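Local coordinates for protein omega-class glutathione S-transferase (Bombyx mori, PDB 3WD6) that binds glutathione and, like other omega-class enzymes, probably acts as a glutathione transferase and a glutathione-dependent dehydroascorbate reductase, at residues Q42-L46 against Y180-P184; L155-Q159 against K204-L208; T167-D171 against Y211-M215. All coordinates share one frame; numbering follows the deposited sequence.

Contact 1. Residues Q42-L46 against Y180-P184; sequences QRTIL and YMIWP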
# COMPACT_ATOMS: atom_id res chain seq x y z
N GLN A 42 -3.43 -1.37 -0.83
CA GLN A 42 -2.35 -2.09 -1.52
C GLN A 42 -1.63 -3.10 -0.60
O GLN A 42 -1.21 -4.18 -1.04
CB GLN A 42 -1.33 -1.13 -2.15
CG GLN A 42 -0.32 -1.84 -3.04
CD GLN A 42 0.68 -0.87 -3.69
OE1 GLN A 42 0.63 0.35 -3.43
NE2 GLN A 42 1.59 -1.42 -4.52
N ARG A 43 -1.50 -2.73 0.67
CA ARG A 43 -0.95 -3.64 1.68
C ARG A 43 -1.66 -4.98 1.65
O ARG A 43 -1.01 -6.04 1.73
CB ARG A 43 -1.08 -3.03 3.08
CG ARG A 43 -0.12 -1.92 3.34
CD ARG A 43 -0.52 -1.21 4.59
NE ARG A 43 0.58 -0.44 5.14
CZ ARG A 43 0.49 0.31 6.23
NH1 ARG A 43 -0.69 0.40 6.87
NH2 ARG A 43 1.57 0.95 6.68
N THR A 44 -2.98 -4.95 1.56
CA THR A 44 -3.77 -6.18 1.60
C THR A 44 -3.55 -6.99 0.32
O THR A 44 -3.35 -8.21 0.37
CB THR A 44 -5.26 -5.86 1.83
OG1 THR A 44 -5.41 -5.15 3.07
CG2 THR A 44 -6.08 -7.15 1.87
N ILE A 45 -3.57 -6.32 -0.84
CA ILE A 45 -3.24 -6.96 -2.13
C ILE A 45 -1.85 -7.63 -2.13
O ILE A 45 -1.70 -8.78 -2.56
CB ILE A 45 -3.23 -5.92 -3.28
CG1 ILE A 45 -4.52 -5.09 -3.29
CG2 ILE A 45 -2.96 -6.59 -4.61
CD1 ILE A 45 -5.77 -5.92 -3.52
N LEU A 46 -0.84 -6.89 -1.68
CA LEU A 46 0.52 -7.43 -1.67
C LEU A 46 0.55 -8.71 -0.86
O LEU A 46 1.05 -9.74 -1.31
CB LEU A 46 1.51 -6.42 -1.05
CG LEU A 46 1.72 -5.13 -1.85
CD1 LEU A 46 2.61 -4.18 -1.09
CD2 LEU A 46 2.29 -5.44 -3.26
N TYR A 180 6.54 -5.37 2.61
CA TYR A 180 5.27 -5.17 1.92
C TYR A 180 4.45 -4.04 2.52
O TYR A 180 3.74 -3.33 1.78
CB TYR A 180 4.42 -6.45 1.92
CG TYR A 180 4.93 -7.50 0.95
CD1 TYR A 180 5.34 -7.15 -0.35
CD2 TYR A 180 5.03 -8.84 1.34
CE1 TYR A 180 5.81 -8.11 -1.24
CE2 TYR A 180 5.52 -9.80 0.46
CZ TYR A 180 5.90 -9.44 -0.84
OH TYR A 180 6.35 -10.40 -1.72
N MET A 181 4.54 -3.85 3.84
CA MET A 181 3.64 -2.90 4.51
C MET A 181 4.11 -1.44 4.32
O MET A 181 3.32 -0.50 4.51
CB MET A 181 3.45 -3.24 5.99
CG MET A 181 2.72 -4.56 6.25
SD MET A 181 1.10 -4.65 5.46
CE MET A 181 1.49 -5.53 3.94
N ILE A 182 5.36 -1.26 3.92
CA ILE A 182 5.83 0.08 3.62
C ILE A 182 5.92 0.29 2.10
O ILE A 182 5.97 1.43 1.62
CB ILE A 182 7.19 0.41 4.31
CG1 ILE A 182 8.36 -0.32 3.65
CG2 ILE A 182 7.13 0.06 5.80
CD1 ILE A 182 9.70 -0.17 4.42
N TRP A 183 5.93 -0.81 1.35
CA TRP A 183 6.16 -0.72 -0.09
C TRP A 183 5.32 0.33 -0.85
O TRP A 183 5.83 1.03 -1.73
CB TRP A 183 6.00 -2.10 -0.77
CG TRP A 183 5.99 -1.89 -2.25
CD1 TRP A 183 4.92 -1.99 -3.10
CD2 TRP A 183 7.10 -1.45 -3.04
NE1 TRP A 183 5.31 -1.68 -4.39
CE2 TRP A 183 6.64 -1.33 -4.37
CE3 TRP A 183 8.44 -1.17 -2.75
CZ2 TRP A 183 7.48 -0.93 -5.42
CZ3 TRP A 183 9.27 -0.77 -3.80
CH2 TRP A 183 8.78 -0.65 -5.12
N PRO A 184 4.02 0.44 -0.53
CA PRO A 184 3.20 1.33 -1.38
C PRO A 184 3.74 2.76 -1.46
O PRO A 184 3.57 3.47 -2.47
CB PRO A 184 1.84 1.33 -0.67
CG PRO A 184 1.80 -0.01 0.05
CD PRO A 184 3.22 -0.24 0.51
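Arg-43 on helix 39-51 and Met-181 on helix 177-189 meet where the thioredoxin-like N-terminal domain of the glutathione transferase fold packs on its all-helical C-terminal domain; the axes of segments 42-46 and 180-184 come within 8.5 Å, their N-to-C directions 133° apart.

Two nitrogens of one guanidinium meet a single oxygen. Arg-43 takes the carbonyl oxygen of Met-181 side-on, with NE at 2.8 Å from that O and NH2 at 3.1 Å from it. The NE bond lies in the carbonyl plane on a lone pair; the NH2 donor is tilted from that plane. Arginine suits the place because its third nitrogen, NH1, can bond Ser-92 OG of the glutathione site at the same time. With an alanine in place of Arg-43, the Met-181 carbonyl would probably lose both donors and Ser-92 OG this hydrogen-bond partner. Gln-42 reaches over with an extended chain, its NE2 bonded to Glu-187 and its OE1 to Arg-188, farther along helix 177-189. Beside the latter bond, Pro-184, at a kink where its nitrogen has no hydrogen to give, sets CB and CG of its puckered ring against the Gln-42 side chain, with Pro-184 CB 3.2 Å from Gln-42 OE1.

The apolar contacts flank these polar groups. Met-181, turned about its CB-CG and CG-SD bonds, folds its sulfur back against the Arg-43 chain, SD lying 3.6 Å from Arg-43 CB. Leu-46 fills the space beside Tyr-180 and Trp-183: its CB comes obliquely to the Tyr-180 ring, while its CD1 meets the edge of the indole, 3.8 Å from Trp-183 CD1.

Contact 2. Residues L155-Q159 against K204-L208; sequences LDFIQ and KYSLL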
# COMPACT_ATOMS: atom_id res chain seq x y z
N LEU A 155 13.60 7.80 5.97
CA LEU A 155 14.40 7.04 5.02
C LEU A 155 15.70 6.55 5.67
O LEU A 155 16.06 5.38 5.53
CB LEU A 155 14.70 7.88 3.78
CG LEU A 155 13.46 8.46 3.09
CD1 LEU A 155 13.87 9.40 1.98
CD2 LEU A 155 12.55 7.35 2.56
N ASP A 156 16.39 7.45 6.39
CA ASP A 156 17.64 7.09 7.05
C ASP A 156 17.45 5.86 7.92
O ASP A 156 18.25 4.91 7.86
CB ASP A 156 18.17 8.25 7.91
CG ASP A 156 18.63 9.44 7.09
OD1 ASP A 156 18.91 9.28 5.88
OD2 ASP A 156 18.72 10.56 7.67
N PHE A 157 16.40 5.89 8.73
CA PHE A 157 16.16 4.83 9.71
C PHE A 157 15.94 3.51 8.98
O PHE A 157 16.54 2.49 9.33
CB PHE A 157 14.95 5.17 10.57
CG PHE A 157 14.63 4.12 11.61
CD1 PHE A 157 15.23 4.16 12.86
CD2 PHE A 157 13.71 3.11 11.34
CE1 PHE A 157 14.94 3.22 13.83
CE2 PHE A 157 13.41 2.15 12.31
CZ PHE A 157 14.03 2.21 13.57
N ILE A 158 15.10 3.55 7.95
CA ILE A 158 14.76 2.34 7.21
C ILE A 158 15.99 1.75 6.49
O ILE A 158 16.31 0.56 6.65
CB ILE A 158 13.60 2.58 6.25
CG1 ILE A 158 12.37 2.97 7.07
CG2 ILE A 158 13.34 1.33 5.42
CD1 ILE A 158 11.14 3.32 6.24
N GLN A 159 16.69 2.59 5.73
CA GLN A 159 17.93 2.18 5.11
C GLN A 159 18.89 1.55 6.11
O GLN A 159 19.49 0.51 5.83
CB GLN A 159 18.61 3.35 4.41
CG GLN A 159 19.78 2.94 3.51
CD GLN A 159 20.18 4.09 2.60
OE1 GLN A 159 20.21 3.96 1.35
NE2 GLN A 159 20.48 5.22 3.21
N LYS A 204 23.87 9.16 -0.82
CA LYS A 204 23.22 8.93 0.48
C LYS A 204 22.26 7.72 0.47
O LYS A 204 22.26 6.91 1.40
CB LYS A 204 22.47 10.19 0.92
CG LYS A 204 22.17 10.24 2.41
CD LYS A 204 21.73 11.65 2.85
CE LYS A 204 21.73 11.77 4.38
NZ LYS A 204 21.10 13.03 4.86
N TYR A 205 21.47 7.58 -0.59
CA TYR A 205 20.42 6.59 -0.56
C TYR A 205 20.61 5.45 -1.56
O TYR A 205 19.64 4.79 -1.96
CB TYR A 205 19.05 7.27 -0.70
CG TYR A 205 18.73 8.14 0.50
CD1 TYR A 205 18.38 7.58 1.72
CD2 TYR A 205 18.80 9.53 0.42
CE1 TYR A 205 18.09 8.37 2.83
CE2 TYR A 205 18.52 10.33 1.52
CZ TYR A 205 18.16 9.74 2.72
OH TYR A 205 17.88 10.53 3.82
N SER A 206 21.86 5.19 -1.92
CA SER A 206 22.11 4.16 -2.92
C SER A 206 21.61 2.78 -2.48
O SER A 206 21.13 2.00 -3.30
CB SER A 206 23.59 4.11 -3.31
OG SER A 206 24.32 3.28 -2.43
N LEU A 207 21.70 2.48 -1.20
CA LEU A 207 21.25 1.17 -0.74
C LEU A 207 19.73 1.09 -0.84
O LEU A 207 19.18 0.07 -1.26
CB LEU A 207 21.70 0.91 0.70
CG LEU A 207 21.27 -0.48 1.19
CD1 LEU A 207 21.96 -1.58 0.38
CD2 LEU A 207 21.54 -0.64 2.69
N LEU A 208 19.06 2.17 -0.43
CA LEU A 208 17.60 2.23 -0.50
C LEU A 208 17.09 2.21 -1.96
O LEU A 208 16.11 1.53 -2.30
CB LEU A 208 17.10 3.46 0.24
CG LEU A 208 15.63 3.49 0.66
CD1 LEU A 208 15.25 2.19 1.34
CD2 LEU A 208 15.38 4.68 1.60
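The hydroxyl of Tyr-205 donates to the carboxylate of Asp-156, Tyr-205 OH to Asp-156 OD1 2.6 Å, meeting the oxygen from above the carboxylate plane. Lys-204 sends its NZ near Asp-156, beyond salt-bridge distance, where it could still favour the carboxylate's negative charge. On its way there the lysine chain passes the Tyr-205 ring, Lys-204 CG lying 3.8 Å above one face, offset toward the rim.

A second polar group crosses nearby. The side-chain oxygen OE1 of Gln-159 receives the backbone N-H of Leu-208, OE1 to N 2.8 Å, in the carbonyl plane and on a lone pair. The other end of the same amide is a donor: Gln-159 NE2 gives a hydrogen bond to Lys-204 O at 3.0 Å, tilted 22° from the amide plane. Helix 145-165 here docks against the start of helix 206-216 within the helical C-terminal domain of the transferase, Tyr-205 standing at the N-cap position, and the amide spans from Lys-204 O to Leu-208 N at that helix start. Glutamine is apt because one planar group supplies both an acceptor for an amide of the first helical turn and a donor for the carbonyl before it. The extended chain, with CG anti to the backbone N (chi1 -169°), carries the amide across, and the two bonds together should fix its rotation.

The Gln-159 amide and Tyr-205 ring planes are inclined by 19°, and NE2 comes to the ring obliquely, 3.5 Å from Tyr-205 CD1. Leu-155 puts an apolar chain between this ring and Leu-208: its CB touches Tyr-205 CE1 at 3.6 Å and Leu-208 CD2 at 3.9 Å.

Contact 3. Residues T167-D171 against Y211-M215; sequences TVFLD and YIDNM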
# COMPACT_ATOMS: atom_id res chain seq x y z
N THR A 167 20.57 -8.12 4.46
CA THR A 167 19.90 -8.96 3.47
C THR A 167 19.36 -8.15 2.29
O THR A 167 19.44 -6.91 2.28
CB THR A 167 18.83 -9.90 4.09
OG1 THR A 167 17.86 -9.14 4.82
CG2 THR A 167 19.49 -10.90 5.06
N VAL A 168 18.83 -8.85 1.29
CA VAL A 168 18.29 -8.17 0.12
C VAL A 168 17.09 -7.33 0.54
O VAL A 168 16.94 -6.17 0.12
CB VAL A 168 17.86 -9.19 -0.97
CG1 VAL A 168 17.18 -8.48 -2.17
CG2 VAL A 168 19.07 -10.02 -1.42
N PHE A 169 16.25 -7.93 1.39
CA PHE A 169 15.03 -7.29 1.84
C PHE A 169 15.01 -7.18 3.36
O PHE A 169 15.74 -7.90 4.06
CB PHE A 169 13.80 -8.08 1.37
CG PHE A 169 13.68 -8.19 -0.12
CD1 PHE A 169 13.41 -7.06 -0.89
CD2 PHE A 169 13.83 -9.42 -0.77
CE1 PHE A 169 13.30 -7.15 -2.28
CE2 PHE A 169 13.71 -9.52 -2.17
CZ PHE A 169 13.45 -8.37 -2.93
N LEU A 170 14.17 -6.30 3.88
CA LEU A 170 14.06 -6.16 5.32
C LEU A 170 13.80 -7.52 5.99
O LEU A 170 14.38 -7.84 7.03
CB LEU A 170 12.96 -5.17 5.67
CG LEU A 170 13.29 -3.71 5.32
CD1 LEU A 170 12.01 -2.81 5.39
CD2 LEU A 170 14.42 -3.16 6.20
N ASP A 171 12.95 -8.33 5.38
CA ASP A 171 12.58 -9.59 6.03
C ASP A 171 13.43 -10.81 5.61
O ASP A 171 13.19 -11.91 6.11
CB ASP A 171 11.08 -9.87 5.88
CG ASP A 171 10.25 -9.03 6.85
OD1 ASP A 171 10.53 -9.11 8.07
OD2 ASP A 171 9.36 -8.26 6.40
N TYR A 211 17.37 -1.32 -3.15
CA TYR A 211 16.29 -2.10 -2.56
C TYR A 211 14.97 -1.84 -3.30
O TYR A 211 14.23 -2.76 -3.58
CB TYR A 211 16.20 -1.74 -1.07
CG TYR A 211 14.91 -2.09 -0.36
CD1 TYR A 211 14.68 -3.39 0.10
CD2 TYR A 211 13.96 -1.12 -0.09
CE1 TYR A 211 13.51 -3.72 0.78
CE2 TYR A 211 12.77 -1.44 0.59
CZ TYR A 211 12.56 -2.73 1.02
OH TYR A 211 11.40 -3.04 1.69
N ILE A 212 14.70 -0.59 -3.65
CA ILE A 212 13.49 -0.29 -4.39
C ILE A 212 13.48 -1.01 -5.74
O ILE A 212 12.46 -1.64 -6.10
CB ILE A 212 13.24 1.22 -4.51
CG1 ILE A 212 12.84 1.76 -3.13
CG2 ILE A 212 12.14 1.53 -5.54
CD1 ILE A 212 13.03 3.25 -2.96
N ASP A 213 14.60 -0.96 -6.48
CA ASP A 213 14.71 -1.73 -7.73
C ASP A 213 14.42 -3.21 -7.55
O ASP A 213 13.75 -3.81 -8.39
CB ASP A 213 16.11 -1.59 -8.34
CG ASP A 213 16.38 -0.21 -8.88
OD1 ASP A 213 15.39 0.51 -9.21
OD2 ASP A 213 17.57 0.16 -8.98
N ASN A 214 14.96 -3.81 -6.49
CA ASN A 214 14.71 -5.23 -6.24
C ASN A 214 13.23 -5.47 -5.92
O ASN A 214 12.64 -6.45 -6.37
CB ASN A 214 15.62 -5.77 -5.13
CG ASN A 214 17.09 -5.82 -5.56
OD1 ASN A 214 17.39 -6.18 -6.70
ND2 ASN A 214 17.99 -5.46 -4.66
N MET A 215 12.62 -4.57 -5.17
CA MET A 215 11.21 -4.77 -4.81
C MET A 215 10.30 -4.82 -6.06
O MET A 215 9.39 -5.66 -6.16
CB MET A 215 10.75 -3.72 -3.80
CG MET A 215 11.17 -4.05 -2.33
SD MET A 215 10.29 -5.44 -1.56
CE MET A 215 8.65 -4.69 -1.36
O HOH W 1 18.34 -4.83 -1.74
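Phe-169 and Tyr-211 meet obliquely: Tyr-211 CE1 comes to the edge of the Phe-169 ring, near its plane, 3.7 Å from Phe-169 CD1. One face of the phenyl ring carries Val-168 CG1 over its centre, while Met-215 CG lies over one face of the Tyr-211 ring, offset toward the rim. Val-168 O is at the edge of that tyrosine ring.

Met-215, its chain folded by turns at chi2 and chi3, brings its sulfur to 3.5 Å from Phe-169 CE1 in an oblique Met-aromatic contact, and Asn-214 CB touches the same ring. Phenylalanine suits the loop between helices 145-165 and 177-189 because it offers an edge to Tyr-211 and a ring to the polarisable sulfur, both on helix 206-216 of the helical C-terminal domain. Leu-170 CD1 lies 3.8 Å from Tyr-211 OH, which bonds Asp-179, a residue that also takes the Leu-170 N-H.

No direct hydrogen bond joins the two segments. A water bridges them, donating to Val-168 O and accepting from Asn-214 ND2 at 3.0 Å, a bond for which asparagine supplies the N-H. The loop is therefore held across this contact by van der Waals and Met-aromatic contacts, with polar links through the water and Asp-179.

How the contacts relate
From the N terminus, helix 39-51 supplies the first half of contact 1, whose partner on helix 177-189 closes a loop of 133 residues and joins the two domains. Within that loop lie helix 145-165, which opens contact 2, and the loop segment 167-171, which opens contact 3; both close later, on helix 206-216, over shorter spans. All three pairs of contacts therefore cross, and none nests inside another. Contacts 2 and 3 share helix 206-216, and helix 177-189 links them to contact 1: Ile-182 packs on Ile-158 and Leu-170, and Trp-183 on Met-215, carrying the interdomain contact into the helical bundle.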